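Local coordinates for PRO-PRO endopeptidase (Paenibacillus alvei, PDB 6FPC), which cleaves peptide bonds between two prolines as a secreted zinc-dependent endopeptidase, cutting a neighbouring-gene cell-surface protein and so possibly regulating bacterial adhesion, at residues E109-L114 / Y156-A161; N104-E109 / A161-Y166; K47-Q52 / E87-V92; A24-R29 / V92-S97; D129-I134 / E183-L188. One frame throughout, in Å; residues are numbered along the deposited sequence.

Contact 1: E109-L114 / Y156-A161; sequences EIHETL and YFAEAA. With CD (cadmium ion), chain F.
H111 meets A158 and E159 where segments 109-114 and 156-161 of helices 108-121 and 153-166 run 137° apart in direction, local axes 8.3 Å apart. Apolar packing is tight around L114: CD1 lies 3.7 Å from A161 CB and touches F157 CE2, and L114 O meets the F157 ring edge. A158 CB lies 3.6 Å from H111 O and over one face of the imidazole. The other flank is polar, carrying metal and water. H111 CG is anti to the backbone N (chi1 178°); at the ring's outer end NE2 binds the cadmium ion at 2.2 Å. The site also holds zinc, the catalytic metal; H115, Y148 and E155 are its other protein ligands. A metal-bound water donates to OE1 of E112, the predicted proton acceptor residue of the HExxH motif. H111 ND1 donates to E159 OE1 over 2.8 Å, the oxygen lying 31° out of the imidazole plane. Together with the metal bond, this second-shell bond restrains the ring and probably makes NE2 a stronger metal donor.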
# COMPACT_ATOMS: atom_id res chain seq x y z
N GLU A 109 -4.41 -0.29 -3.15
CA GLU A 109 -4.28 -1.67 -2.65
C GLU A 109 -2.86 -2.20 -2.71
O GLU A 109 -2.43 -2.84 -1.75
CB GLU A 109 -5.28 -2.66 -3.31
CG GLU A 109 -5.16 -2.81 -4.83
CD GLU A 109 -5.96 -1.81 -5.65
OE1 GLU A 109 -6.36 -0.76 -5.09
OE2 GLU A 109 -6.14 -2.05 -6.87
N ILE A 110 -2.09 -1.86 -3.77
CA ILE A 110 -0.69 -2.33 -3.82
C ILE A 110 0.13 -1.63 -2.74
O ILE A 110 0.85 -2.30 -1.99
CB ILE A 110 -0.05 -2.22 -5.23
CG1 ILE A 110 -0.69 -3.25 -6.18
CG2 ILE A 110 1.48 -2.41 -5.16
CD1 ILE A 110 -0.45 -2.92 -7.70
N HIS A 111 -0.02 -0.28 -2.65
CA HIS A 111 0.69 0.56 -1.68
C HIS A 111 0.49 0.04 -0.24
O HIS A 111 1.46 -0.22 0.48
CB HIS A 111 0.22 2.04 -1.79
CG HIS A 111 0.87 2.94 -0.79
ND1 HIS A 111 1.99 3.69 -1.11
CD2 HIS A 111 0.55 3.18 0.50
CE1 HIS A 111 2.29 4.39 -0.03
NE2 HIS A 111 1.45 4.11 0.97
N GLU A 112 -0.78 -0.13 0.17
CA GLU A 112 -1.09 -0.59 1.53
C GLU A 112 -0.64 -2.03 1.78
O GLU A 112 -0.14 -2.31 2.86
CB GLU A 112 -2.58 -0.36 1.87
CG GLU A 112 -2.95 1.13 1.95
CD GLU A 112 -2.25 1.93 3.04
OE1 GLU A 112 -2.14 3.17 2.88
OE2 GLU A 112 -1.79 1.33 4.04
N THR A 113 -0.73 -2.91 0.77
CA THR A 113 -0.27 -4.29 0.95
C THR A 113 1.25 -4.31 1.15
O THR A 113 1.73 -5.07 1.98
CB THR A 113 -0.73 -5.20 -0.21
OG1 THR A 113 -2.15 -5.14 -0.30
CG2 THR A 113 -0.31 -6.67 -0.02
N LEU A 114 1.99 -3.45 0.44
CA LEU A 114 3.45 -3.42 0.52
C LEU A 114 3.95 -2.98 1.90
O LEU A 114 5.03 -3.41 2.31
CB LEU A 114 4.07 -2.61 -0.65
CG LEU A 114 4.54 -3.44 -1.88
CD1 LEU A 114 5.78 -4.25 -1.57
CD2 LEU A 114 3.49 -4.38 -2.41
N TYR A 156 8.44 5.58 1.16
CA TYR A 156 9.21 5.48 -0.08
C TYR A 156 9.26 4.02 -0.53
O TYR A 156 9.04 3.74 -1.71
CB TYR A 156 10.62 6.06 0.10
CG TYR A 156 11.38 6.12 -1.21
CD1 TYR A 156 10.85 6.78 -2.32
CD2 TYR A 156 12.59 5.45 -1.37
CE1 TYR A 156 11.52 6.80 -3.54
CE2 TYR A 156 13.27 5.46 -2.59
CZ TYR A 156 12.74 6.15 -3.66
OH TYR A 156 13.40 6.20 -4.86
N PHE A 157 9.43 3.09 0.44
CA PHE A 157 9.43 1.66 0.13
C PHE A 157 8.11 1.27 -0.53
O PHE A 157 8.10 0.76 -1.64
CB PHE A 157 9.68 0.78 1.38
CG PHE A 157 9.61 -0.69 1.01
CD1 PHE A 157 10.70 -1.33 0.43
CD2 PHE A 157 8.42 -1.40 1.15
CE1 PHE A 157 10.62 -2.67 0.04
CE2 PHE A 157 8.33 -2.74 0.73
CZ PHE A 157 9.44 -3.36 0.19
N ALA A 158 6.98 1.55 0.13
CA ALA A 158 5.66 1.18 -0.39
C ALA A 158 5.33 1.83 -1.76
O ALA A 158 4.80 1.16 -2.65
CB ALA A 158 4.59 1.53 0.63
N GLU A 159 5.66 3.11 -1.93
CA GLU A 159 5.34 3.79 -3.17
C GLU A 159 6.28 3.38 -4.34
O GLU A 159 5.80 3.13 -5.45
CB GLU A 159 5.31 5.30 -2.96
CG GLU A 159 4.55 6.06 -4.04
CD GLU A 159 3.14 5.58 -4.39
OE1 GLU A 159 2.44 5.02 -3.52
OE2 GLU A 159 2.74 5.77 -5.56
N ALA A 160 7.60 3.33 -4.07
CA ALA A 160 8.60 2.90 -5.08
C ALA A 160 8.38 1.42 -5.48
O ALA A 160 8.52 1.11 -6.66
CB ALA A 160 10.01 3.10 -4.56
N ALA A 161 7.96 0.53 -4.52
CA ALA A 161 7.63 -0.87 -4.85
C ALA A 161 6.35 -0.89 -5.73
O ALA A 161 6.26 -1.71 -6.67
CB ALA A 161 7.43 -1.70 -3.60
CD CD F . 1.68 4.60 3.11
O HOH W 1 -0.02 4.74 4.24

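Contact 2: N104-E109 / A161-Y166; sequences NSLNLE and ASLYLY
L106 and N107 meet Y166 just where the HExxH-bearing helix 108-121 begins, N107 being its N-cap and helix 153-166 supplying the opposing surface. The L106 side chain has CG anti to the backbone N (chi1 170°), and this CG stands over one face of the Y166 ring in a CH-pi contact, 4.2 Å from the centroid and displaced toward the rim. Its two methyls part company there: L106 CD1 stays near Y166 CD2 and CE2, whereas L106 CD2 drops to the base of the tyrosine, 3.6 Å from Y166 CB, and also touches L163 CD2 at 3.9 Å. In Y166, chi1 -174° sets CG anti to the backbone N; the ring lies against L106 and N107. N107 crosses it at about a right angle, CB lying 3.9 Å from Y166 CD1, with the amide and ring planes 36° apart. The same amide works at both ends: OD1 caps the backbone N of I110, and ND2 donates to E109, a carboxylate that also pairs with R29. In the N107-E109 bond, E109 OE2 lies close to the N107 amide plane, whereas N107 ND2 stands above the carboxylate plane, 3.0 Å from E109 OE2.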
# COMPACT_ATOMS: atom_id res chain seq x y z
N ASN A 104 -2.77 9.91 -2.39
CA ASN A 104 -1.95 10.29 -3.54
C ASN A 104 -1.03 9.17 -4.08
O ASN A 104 -0.02 9.46 -4.72
CB ASN A 104 -1.15 11.56 -3.25
CG ASN A 104 -1.98 12.82 -3.26
OD1 ASN A 104 -2.70 13.13 -4.23
ND2 ASN A 104 -1.86 13.59 -2.19
N SER A 105 -1.40 7.90 -3.85
CA SER A 105 -0.62 6.76 -4.36
C SER A 105 -1.03 6.44 -5.76
O SER A 105 -2.20 6.66 -6.14
CB SER A 105 -0.88 5.50 -3.55
OG SER A 105 -0.59 5.70 -2.18
N LEU A 106 -0.13 5.76 -6.49
CA LEU A 106 -0.38 5.24 -7.83
C LEU A 106 -1.49 4.18 -7.75
O LEU A 106 -2.35 4.11 -8.64
CB LEU A 106 0.93 4.61 -8.35
CG LEU A 106 0.85 3.79 -9.64
CD1 LEU A 106 0.42 4.66 -10.83
CD2 LEU A 106 2.20 3.13 -9.94
N ASN A 107 -1.51 3.40 -6.67
CA ASN A 107 -2.49 2.34 -6.50
C ASN A 107 -2.64 2.01 -5.03
O ASN A 107 -1.71 1.47 -4.42
CB ASN A 107 -2.12 1.09 -7.29
CG ASN A 107 -3.16 0.01 -7.12
OD1 ASN A 107 -3.01 -0.89 -6.29
ND2 ASN A 107 -4.26 0.08 -7.85
N LEU A 108 -3.81 2.30 -4.49
CA LEU A 108 -4.05 2.15 -3.07
C LEU A 108 -3.81 0.73 -2.53
O LEU A 108 -3.05 0.58 -1.57
CB LEU A 108 -5.45 2.65 -2.69
CG LEU A 108 -5.77 2.73 -1.19
CD1 LEU A 108 -4.79 3.68 -0.46
CD2 LEU A 108 -7.19 3.22 -1.00
N GLU A 109 -4.41 -0.29 -3.15
CA GLU A 109 -4.28 -1.67 -2.65
C GLU A 109 -2.86 -2.20 -2.71
O GLU A 109 -2.43 -2.84 -1.75
CB GLU A 109 -5.28 -2.66 -3.31
CG GLU A 109 -5.16 -2.81 -4.83
CD GLU A 109 -5.96 -1.81 -5.65
OE1 GLU A 109 -6.36 -0.76 -5.09
OE2 GLU A 109 -6.14 -2.05 -6.87
N ALA A 161 7.96 0.53 -4.52
CA ALA A 161 7.63 -0.87 -4.85
C ALA A 161 6.35 -0.89 -5.73
O ALA A 161 6.26 -1.71 -6.67
CB ALA A 161 7.43 -1.70 -3.60
N SER A 162 5.40 0.02 -5.46
CA SER A 162 4.18 0.17 -6.27
C SER A 162 4.58 0.55 -7.71
O SER A 162 4.10 -0.12 -8.64
CB SER A 162 3.24 1.22 -5.70
OG SER A 162 2.72 0.77 -4.46
N LEU A 163 5.48 1.56 -7.90
CA LEU A 163 5.96 1.93 -9.26
C LEU A 163 6.56 0.70 -9.98
O LEU A 163 6.29 0.46 -11.15
CB LEU A 163 6.99 3.06 -9.23
CG LEU A 163 6.50 4.48 -8.85
CD1 LEU A 163 7.68 5.42 -8.62
CD2 LEU A 163 5.63 5.08 -9.94
N TYR A 164 7.35 -0.10 -9.24
CA TYR A 164 8.01 -1.29 -9.76
C TYR A 164 7.05 -2.39 -10.22
O TYR A 164 7.27 -3.02 -11.25
CB TYR A 164 9.02 -1.87 -8.74
CG TYR A 164 9.83 -3.00 -9.32
CD1 TYR A 164 9.42 -4.33 -9.19
CD2 TYR A 164 10.96 -2.74 -10.09
CE1 TYR A 164 10.10 -5.36 -9.83
CE2 TYR A 164 11.65 -3.77 -10.73
CZ TYR A 164 11.23 -5.08 -10.58
OH TYR A 164 11.91 -6.09 -11.22
N LEU A 165 6.00 -2.64 -9.42
CA LEU A 165 5.06 -3.73 -9.65
C LEU A 165 3.83 -3.42 -10.52
O LEU A 165 3.36 -4.34 -11.20
CB LEU A 165 4.61 -4.28 -8.28
CG LEU A 165 5.72 -4.96 -7.41
CD1 LEU A 165 5.27 -5.14 -5.98
CD2 LEU A 165 6.17 -6.29 -7.98
N TYR A 166 3.31 -2.18 -10.49
CA TYR A 166 2.05 -1.79 -11.17
C TYR A 166 2.01 -2.06 -12.68
O TYR A 166 1.07 -2.73 -13.15
CB TYR A 166 1.71 -0.31 -10.86
CG TYR A 166 0.37 0.16 -11.40
CD1 TYR A 166 -0.82 -0.16 -10.74
CD2 TYR A 166 0.29 0.94 -12.54
CE1 TYR A 166 -2.05 0.28 -11.21
CE2 TYR A 166 -0.94 1.41 -13.02
CZ TYR A 166 -2.11 1.08 -12.34
OH TYR A 166 -3.32 1.52 -12.81

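Contact 3: K47-Q52 / E87-V92; sequences KIKLTQ and ERVVAV
K47 opens the pairing with V90: its carbonyl oxygen accepts from V90 N at 2.9 Å and also touches V89 CG2. Strands 47-51 and 89-93 run parallel, 19° apart. Next, I48 lies side by side with V90, the two side chains pointing the same way and I48 CG1 4.1 Å from V90 CB; both rest on T113 of helix 108-121. K49 grips the neighbouring strand twice, its N donating to V90 O at 2.7 Å and its O accepting from V92 N at 2.9 Å. Its side chain leaves on the other face, beside V89 and A91, with CG anti to the carbonyl carbon (chi1 -67°). From there the extended chain crosses V89 at about a right angle, CD 3.9 Å from V89 CG2, and NZ forms a salt bridge with E60. L50 returns to the I48 face, CD2 against V92 CB at 4.3 Å, where helix 20-30 packs. T51 N closes the ladder on V92 O at 2.9 Å. The result is the parallel centre of a mixed four-stranded sheet, with helices packed on its I48-L50 face and the 86-89 region, crucial for substrate specificity, at the start of the second strand.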
# COMPACT_ATOMS: atom_id res chain seq x y z
N LYS A 47 -4.85 -10.47 6.18
CA LYS A 47 -6.00 -10.53 5.29
C LYS A 47 -6.07 -9.19 4.56
O LYS A 47 -5.79 -8.15 5.15
CB LYS A 47 -7.33 -10.84 6.02
CG LYS A 47 -7.48 -12.31 6.50
CD LYS A 47 -7.42 -13.36 5.38
CE LYS A 47 -7.92 -14.74 5.82
NZ LYS A 47 -7.21 -15.25 7.03
N ILE A 48 -6.35 -9.23 3.27
CA ILE A 48 -6.54 -8.02 2.47
C ILE A 48 -8.04 -7.89 2.31
O ILE A 48 -8.66 -8.62 1.53
CB ILE A 48 -5.80 -8.03 1.11
CG1 ILE A 48 -4.28 -8.20 1.27
CG2 ILE A 48 -6.16 -6.76 0.29
CD1 ILE A 48 -3.59 -8.65 -0.02
N LYS A 49 -8.63 -6.98 3.08
CA LYS A 49 -10.07 -6.77 3.05
C LYS A 49 -10.45 -5.60 2.15
O LYS A 49 -10.05 -4.46 2.41
CB LYS A 49 -10.61 -6.57 4.48
CG LYS A 49 -10.49 -7.83 5.33
CD LYS A 49 -11.17 -7.69 6.67
CE LYS A 49 -10.94 -8.93 7.52
NZ LYS A 49 -11.57 -8.81 8.85
N LEU A 50 -11.21 -5.89 1.09
CA LEU A 50 -11.70 -4.85 0.17
C LEU A 50 -13.08 -4.52 0.70
O LEU A 50 -13.91 -5.41 0.86
CB LEU A 50 -11.75 -5.37 -1.28
CG LEU A 50 -10.45 -5.97 -1.84
CD1 LEU A 50 -10.64 -6.39 -3.27
CD2 LEU A 50 -9.24 -5.03 -1.65
N THR A 51 -13.29 -3.26 1.07
CA THR A 51 -14.52 -2.84 1.73
C THR A 51 -15.43 -2.02 0.84
O THR A 51 -14.96 -1.20 0.06
CB THR A 51 -14.18 -2.09 3.04
OG1 THR A 51 -13.65 -0.79 2.75
CG2 THR A 51 -13.17 -2.85 3.91
N GLN A 52 -16.75 -2.23 0.96
CA GLN A 52 -17.68 -1.43 0.16
C GLN A 52 -17.91 -0.07 0.82
O GLN A 52 -18.07 0.91 0.10
CB GLN A 52 -18.99 -2.18 -0.17
CG GLN A 52 -19.86 -1.44 -1.19
CD GLN A 52 -19.24 -1.19 -2.55
OE1 GLN A 52 -18.51 -2.02 -3.12
NE2 GLN A 52 -19.53 -0.04 -3.13
N GLU A 87 -2.14 -2.63 8.93
CA GLU A 87 -1.64 -2.97 10.25
C GLU A 87 -1.41 -4.49 10.20
O GLU A 87 -0.45 -4.91 9.56
CB GLU A 87 -2.61 -2.46 11.34
CG GLU A 87 -2.19 -2.69 12.79
CD GLU A 87 -0.85 -2.17 13.30
OE1 GLU A 87 -0.31 -1.21 12.71
OE2 GLU A 87 -0.33 -2.74 14.29
N ARG A 88 -2.32 -5.30 10.73
CA ARG A 88 -2.20 -6.74 10.57
C ARG A 88 -3.24 -7.20 9.56
O ARG A 88 -3.22 -8.32 9.06
CB ARG A 88 -2.29 -7.45 11.90
CG ARG A 88 -0.98 -7.26 12.64
CD ARG A 88 -0.76 -8.36 13.60
NE ARG A 88 -0.38 -9.62 12.95
CZ ARG A 88 0.84 -10.14 13.00
NH1 ARG A 88 1.82 -9.50 13.63
NH2 ARG A 88 1.08 -11.32 12.44
N VAL A 89 -4.14 -6.30 9.26
CA VAL A 89 -5.15 -6.40 8.23
C VAL A 89 -4.80 -5.28 7.25
O VAL A 89 -4.26 -4.23 7.67
CB VAL A 89 -6.58 -6.25 8.82
CG1 VAL A 89 -6.84 -4.85 9.39
CG2 VAL A 89 -7.64 -6.63 7.80
N VAL A 90 -5.05 -5.51 5.95
CA VAL A 90 -4.86 -4.47 4.94
C VAL A 90 -6.30 -4.15 4.52
O VAL A 90 -7.00 -5.05 4.08
CB VAL A 90 -3.97 -4.94 3.76
CG1 VAL A 90 -3.88 -3.86 2.67
CG2 VAL A 90 -2.58 -5.32 4.25
N ALA A 91 -6.78 -2.95 4.79
CA ALA A 91 -8.17 -2.64 4.45
C ALA A 91 -8.15 -1.55 3.41
O ALA A 91 -7.44 -0.56 3.59
CB ALA A 91 -8.92 -2.17 5.69
N VAL A 92 -8.84 -1.78 2.27
CA VAL A 92 -8.85 -0.83 1.14
C VAL A 92 -10.29 -0.67 0.62
O VAL A 92 -10.96 -1.65 0.32
CB VAL A 92 -7.88 -1.30 -0.00
CG1 VAL A 92 -7.92 -0.34 -1.21
CG2 VAL A 92 -6.45 -1.45 0.50
O HOH W 2 -5.49 -9.77 9.35

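Contact 4: A24-R29 / V92-S97; sequences AAMKQR and VRIGYS
M26 on helix 20-30 faces residues 92-97, where the backbone leaves strand 89-93 through a type II beta turn from R93 to Y96, with G95 at positive phi (98°) and Y96 N hydrogen-bonded to R93 O. The contact thus joins a helix packed on the sheet to the turn at the end of one of its central strands. M26 carries most of it, lying across the turn with three successive atoms in use. CG touches S97 OG; SD rests 3.6 Å from I94 CA and 4.0 Å from I94 CG1; and the terminal methyl CE reaches V92 CG1 at 3.5 Å, tighter than usual carbon-carbon contact. The bend at the last torsion (chi3 82°) turns CE in toward V92. L50 of the neighbouring strand also packs against this methionine. One turn further along the helix, R29 brings its guanidinium over A25 O, which lies above the centre of the group, and faces S97 with its edge. The stronger polar links lie with E109: its OE2 forms a salt bridge with R29 NE, and its OE1 is hydrogen-bonded to S97 OG. E109 therefore bridges helix and turn from the start of helix 108-121. The direct link across the contact is weak by comparison, R29 NH2 donating to S97 OG over 3.0 Å at a bent angle of 137°.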
# COMPACT_ATOMS: atom_id res chain seq x y z
N ALA A 24 -13.22 -7.09 -8.41
CA ALA A 24 -12.48 -8.01 -9.29
C ALA A 24 -11.25 -7.31 -9.89
O ALA A 24 -10.17 -7.90 -9.91
CB ALA A 24 -13.39 -8.53 -10.39
N ALA A 25 -11.39 -6.04 -10.32
CA ALA A 25 -10.30 -5.25 -10.90
C ALA A 25 -9.17 -5.03 -9.87
O ALA A 25 -7.99 -5.15 -10.21
CB ALA A 25 -10.82 -3.91 -11.40
N MET A 26 -9.54 -4.77 -8.61
CA MET A 26 -8.57 -4.58 -7.52
C MET A 26 -7.85 -5.89 -7.25
O MET A 26 -6.62 -5.91 -7.09
CB MET A 26 -9.26 -4.09 -6.23
CG MET A 26 -9.93 -2.74 -6.36
SD MET A 26 -10.97 -2.36 -4.94
CE MET A 26 -9.71 -1.78 -3.81
N LYS A 27 -8.62 -7.01 -7.19
CA LYS A 27 -8.10 -8.35 -6.93
C LYS A 27 -7.08 -8.71 -8.02
O LYS A 27 -6.00 -9.21 -7.70
CB LYS A 27 -9.25 -9.38 -6.85
CG LYS A 27 -8.91 -10.62 -6.04
CD LYS A 27 -9.99 -11.69 -6.17
CE LYS A 27 -9.47 -13.07 -5.83
NZ LYS A 27 -10.56 -14.10 -5.80
N GLN A 28 -7.40 -8.37 -9.28
CA GLN A 28 -6.52 -8.59 -10.44
C GLN A 28 -5.22 -7.79 -10.32
O GLN A 28 -4.16 -8.33 -10.63
CB GLN A 28 -7.25 -8.27 -11.75
CG GLN A 28 -6.56 -8.87 -12.97
N ARG A 29 -5.28 -6.52 -9.84
CA ARG A 29 -4.08 -5.70 -9.67
C ARG A 29 -3.18 -6.23 -8.55
O ARG A 29 -1.96 -6.11 -8.64
CB ARG A 29 -4.42 -4.22 -9.47
CG ARG A 29 -5.01 -3.60 -10.77
CD ARG A 29 -5.16 -2.09 -10.67
NE ARG A 29 -6.21 -1.73 -9.71
CZ ARG A 29 -7.47 -1.48 -10.04
NH1 ARG A 29 -7.86 -1.54 -11.31
NH2 ARG A 29 -8.35 -1.15 -9.11
N VAL A 92 -8.84 -1.78 2.27
CA VAL A 92 -8.85 -0.83 1.14
C VAL A 92 -10.29 -0.67 0.62
O VAL A 92 -10.96 -1.65 0.32
CB VAL A 92 -7.88 -1.30 -0.00
CG1 VAL A 92 -7.92 -0.34 -1.21
CG2 VAL A 92 -6.45 -1.45 0.50
N ARG A 93 -10.76 0.56 0.50
CA ARG A 93 -12.12 0.82 0.04
C ARG A 93 -12.25 0.60 -1.48
O ARG A 93 -11.46 1.15 -2.26
CB ARG A 93 -12.54 2.25 0.45
CG ARG A 93 -14.02 2.43 0.35
CD ARG A 93 -14.51 3.76 0.83
NE ARG A 93 -15.96 3.80 0.66
CZ ARG A 93 -16.77 4.68 1.24
NH1 ARG A 93 -16.28 5.61 2.05
NH2 ARG A 93 -18.08 4.63 1.03
N ILE A 94 -13.26 -0.18 -1.87
CA ILE A 94 -13.58 -0.51 -3.27
C ILE A 94 -13.92 0.75 -4.03
O ILE A 94 -14.84 1.46 -3.62
CB ILE A 94 -14.74 -1.55 -3.35
CG1 ILE A 94 -14.32 -2.90 -2.74
CG2 ILE A 94 -15.22 -1.72 -4.80
CD1 ILE A 94 -15.46 -3.81 -2.34
N GLY A 95 -13.21 1.00 -5.14
CA GLY A 95 -13.41 2.18 -5.99
C GLY A 95 -12.44 3.31 -5.73
O GLY A 95 -12.43 4.32 -6.46
N TYR A 96 -11.59 3.16 -4.72
CA TYR A 96 -10.66 4.22 -4.31
C TYR A 96 -9.20 3.95 -4.67
O TYR A 96 -8.31 4.59 -4.09
CB TYR A 96 -10.81 4.48 -2.80
CG TYR A 96 -12.12 5.15 -2.41
CD1 TYR A 96 -13.34 4.50 -2.61
CD2 TYR A 96 -12.13 6.39 -1.80
CE1 TYR A 96 -14.54 5.12 -2.29
CE2 TYR A 96 -13.32 7.00 -1.44
CZ TYR A 96 -14.53 6.36 -1.67
OH TYR A 96 -15.71 6.96 -1.29
N SER A 97 -8.95 3.02 -5.61
CA SER A 97 -7.58 2.63 -6.00
C SER A 97 -6.73 3.77 -6.57
O SER A 97 -5.56 3.89 -6.21
CB SER A 97 -7.61 1.49 -7.01
OG SER A 97 -8.25 0.35 -6.47

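Contact 5: D129-I134 / E183-L188; sequences DEFINI and EFMAKL
F184 pushes its ring as a knob from helix 179-188 into a hollow lined by E130, F131 and I134 of helix 129-138. The ring stands well out from its helix and spans much of the wide gap between the local axes, 11.9 Å at closest approach. F131 makes the wall over one ring face: its CD1 sits 3.5 Å from F184 CE2, offset toward the rim. The two aromatic rings are oblique, centroids 4.9 Å apart and planes at 47°. I134, one turn on from E130, fills the space at the base of the knob, CD1 resting 3.8 Å from F184 CB. The two segments run roughly antiparallel, 145° apart in direction, in the helical C-terminal part of the lethal-factor-like fold, with helix 153-166 lying against both. From that helix F157 touches L188 and Y164 touches M185. E130 closes the hollow on its exposed rim: its extended chain brings the carboxylate to the ring edge, OE1 3.6 Å from F184 CE1, with the two planes 78° apart. Beyond F131, M185, its chain bent at chi2, reaches F131 CE1 with its methyl CE at 4.0 Å.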
# COMPACT_ATOMS: atom_id res chain seq x y z
N ASP A 129 20.11 -0.09 6.58
CA ASP A 129 21.08 0.94 6.16
C ASP A 129 21.15 1.09 4.65
O ASP A 129 21.24 2.22 4.16
CB ASP A 129 22.48 0.66 6.73
CG ASP A 129 22.55 0.58 8.24
OD1 ASP A 129 21.82 1.35 8.91
OD2 ASP A 129 23.34 -0.24 8.75
N GLU A 130 21.05 -0.04 3.91
CA GLU A 130 21.08 -0.08 2.46
C GLU A 130 19.91 0.70 1.88
O GLU A 130 20.11 1.52 0.98
CB GLU A 130 21.05 -1.53 1.94
CG GLU A 130 21.23 -1.64 0.43
CD GLU A 130 20.91 -2.96 -0.25
OE1 GLU A 130 20.27 -3.83 0.38
OE2 GLU A 130 21.30 -3.11 -1.43
N PHE A 131 18.68 0.43 2.38
CA PHE A 131 17.50 1.13 1.86
C PHE A 131 17.51 2.60 2.28
O PHE A 131 17.17 3.44 1.46
CB PHE A 131 16.18 0.43 2.17
CG PHE A 131 15.05 0.99 1.31
CD1 PHE A 131 14.98 0.68 -0.05
CD2 PHE A 131 14.13 1.88 1.83
CE1 PHE A 131 13.96 1.22 -0.86
CE2 PHE A 131 13.09 2.40 1.03
CZ PHE A 131 13.04 2.08 -0.31
N ILE A 132 17.91 2.90 3.53
CA ILE A 132 18.00 4.29 4.02
C ILE A 132 18.91 5.12 3.10
O ILE A 132 18.57 6.27 2.76
CB ILE A 132 18.49 4.35 5.49
CG1 ILE A 132 17.45 3.74 6.50
CG2 ILE A 132 18.94 5.77 5.92
CD1 ILE A 132 16.17 4.31 6.60
N ASN A 133 20.08 4.55 2.72
CA ASN A 133 21.03 5.19 1.82
C ASN A 133 20.34 5.51 0.46
O ASN A 133 20.48 6.63 -0.04
CB ASN A 133 22.28 4.31 1.63
CG ASN A 133 23.26 4.90 0.63
OD1 ASN A 133 23.92 5.91 0.88
ND2 ASN A 133 23.34 4.28 -0.55
N ILE A 134 19.58 4.55 -0.10
CA ILE A 134 18.86 4.71 -1.35
C ILE A 134 17.79 5.83 -1.22
O ILE A 134 17.70 6.73 -2.08
CB ILE A 134 18.26 3.36 -1.82
CG1 ILE A 134 19.37 2.40 -2.28
CG2 ILE A 134 17.24 3.58 -2.95
CD1 ILE A 134 18.93 0.93 -2.26
N GLU A 183 17.03 -0.98 -8.95
CA GLU A 183 17.98 -2.08 -8.73
C GLU A 183 17.62 -2.88 -7.45
O GLU A 183 17.52 -4.11 -7.49
CB GLU A 183 19.39 -1.51 -8.62
CG GLU A 183 20.47 -2.56 -8.43
CD GLU A 183 21.89 -2.03 -8.36
OE1 GLU A 183 22.11 -0.99 -7.69
OE2 GLU A 183 22.78 -2.66 -8.97
N PHE A 184 17.35 -2.16 -6.35
CA PHE A 184 16.95 -2.75 -5.07
C PHE A 184 15.64 -3.53 -5.24
O PHE A 184 15.57 -4.69 -4.82
CB PHE A 184 16.82 -1.66 -4.01
CG PHE A 184 16.35 -2.13 -2.65
CD1 PHE A 184 17.26 -2.50 -1.67
CD2 PHE A 184 14.99 -2.17 -2.34
CE1 PHE A 184 16.82 -2.94 -0.41
CE2 PHE A 184 14.55 -2.59 -1.07
CZ PHE A 184 15.47 -2.96 -0.12
N MET A 185 14.61 -2.91 -5.88
CA MET A 185 13.31 -3.56 -6.10
C MET A 185 13.42 -4.79 -6.96
O MET A 185 12.82 -5.81 -6.61
CB MET A 185 12.25 -2.60 -6.65
CG MET A 185 11.89 -1.48 -5.69
SD MET A 185 11.25 -2.02 -4.08
CE MET A 185 11.14 -0.45 -3.21
N ALA A 186 14.24 -4.73 -8.03
CA ALA A 186 14.43 -5.85 -8.96
C ALA A 186 15.06 -7.05 -8.23
O ALA A 186 14.65 -8.20 -8.43
CB ALA A 186 15.29 -5.42 -10.15
N LYS A 187 16.02 -6.76 -7.35
CA LYS A 187 16.70 -7.79 -6.57
C LYS A 187 15.72 -8.40 -5.57
O LYS A 187 15.73 -9.61 -5.37
CB LYS A 187 17.94 -7.20 -5.88
CG LYS A 187 18.89 -8.25 -5.31
N LEU A 188 14.84 -7.57 -4.98
CA LEU A 188 13.86 -8.00 -3.99
C LEU A 188 12.74 -8.85 -4.61
O LEU A 188 12.37 -9.88 -4.05
CB LEU A 188 13.31 -6.75 -3.27
CG LEU A 188 12.69 -6.88 -1.89
CD1 LEU A 188 13.68 -7.42 -0.87
CD2 LEU A 188 12.21 -5.51 -1.42

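Contacts 1 and 2 join the same two helices, 108-121 and 153-166, their centres about 6 Å apart; E159 links them, since the carboxylate that holds the metal ligand H111 also accepts from L106 N through OE2, at 3.0 Å. E109, shared by contacts 1 and 2, is their tie to contact 4, its OE2 lying 2.9 Å from R29 NE in the salt bridge. Contacts 3 and 4 share V92 on strand 89-93, and V90 and V92 pack on helix 108-121, the V90 side chain about 10 Å from the bound zinc. Contact 5 lies on the far side of the chain's centre, about 27 Å from contact 3 centre to centre, yet reaches contact 1 where F131 CZ touches Y156 CD2 at 3.6 Å.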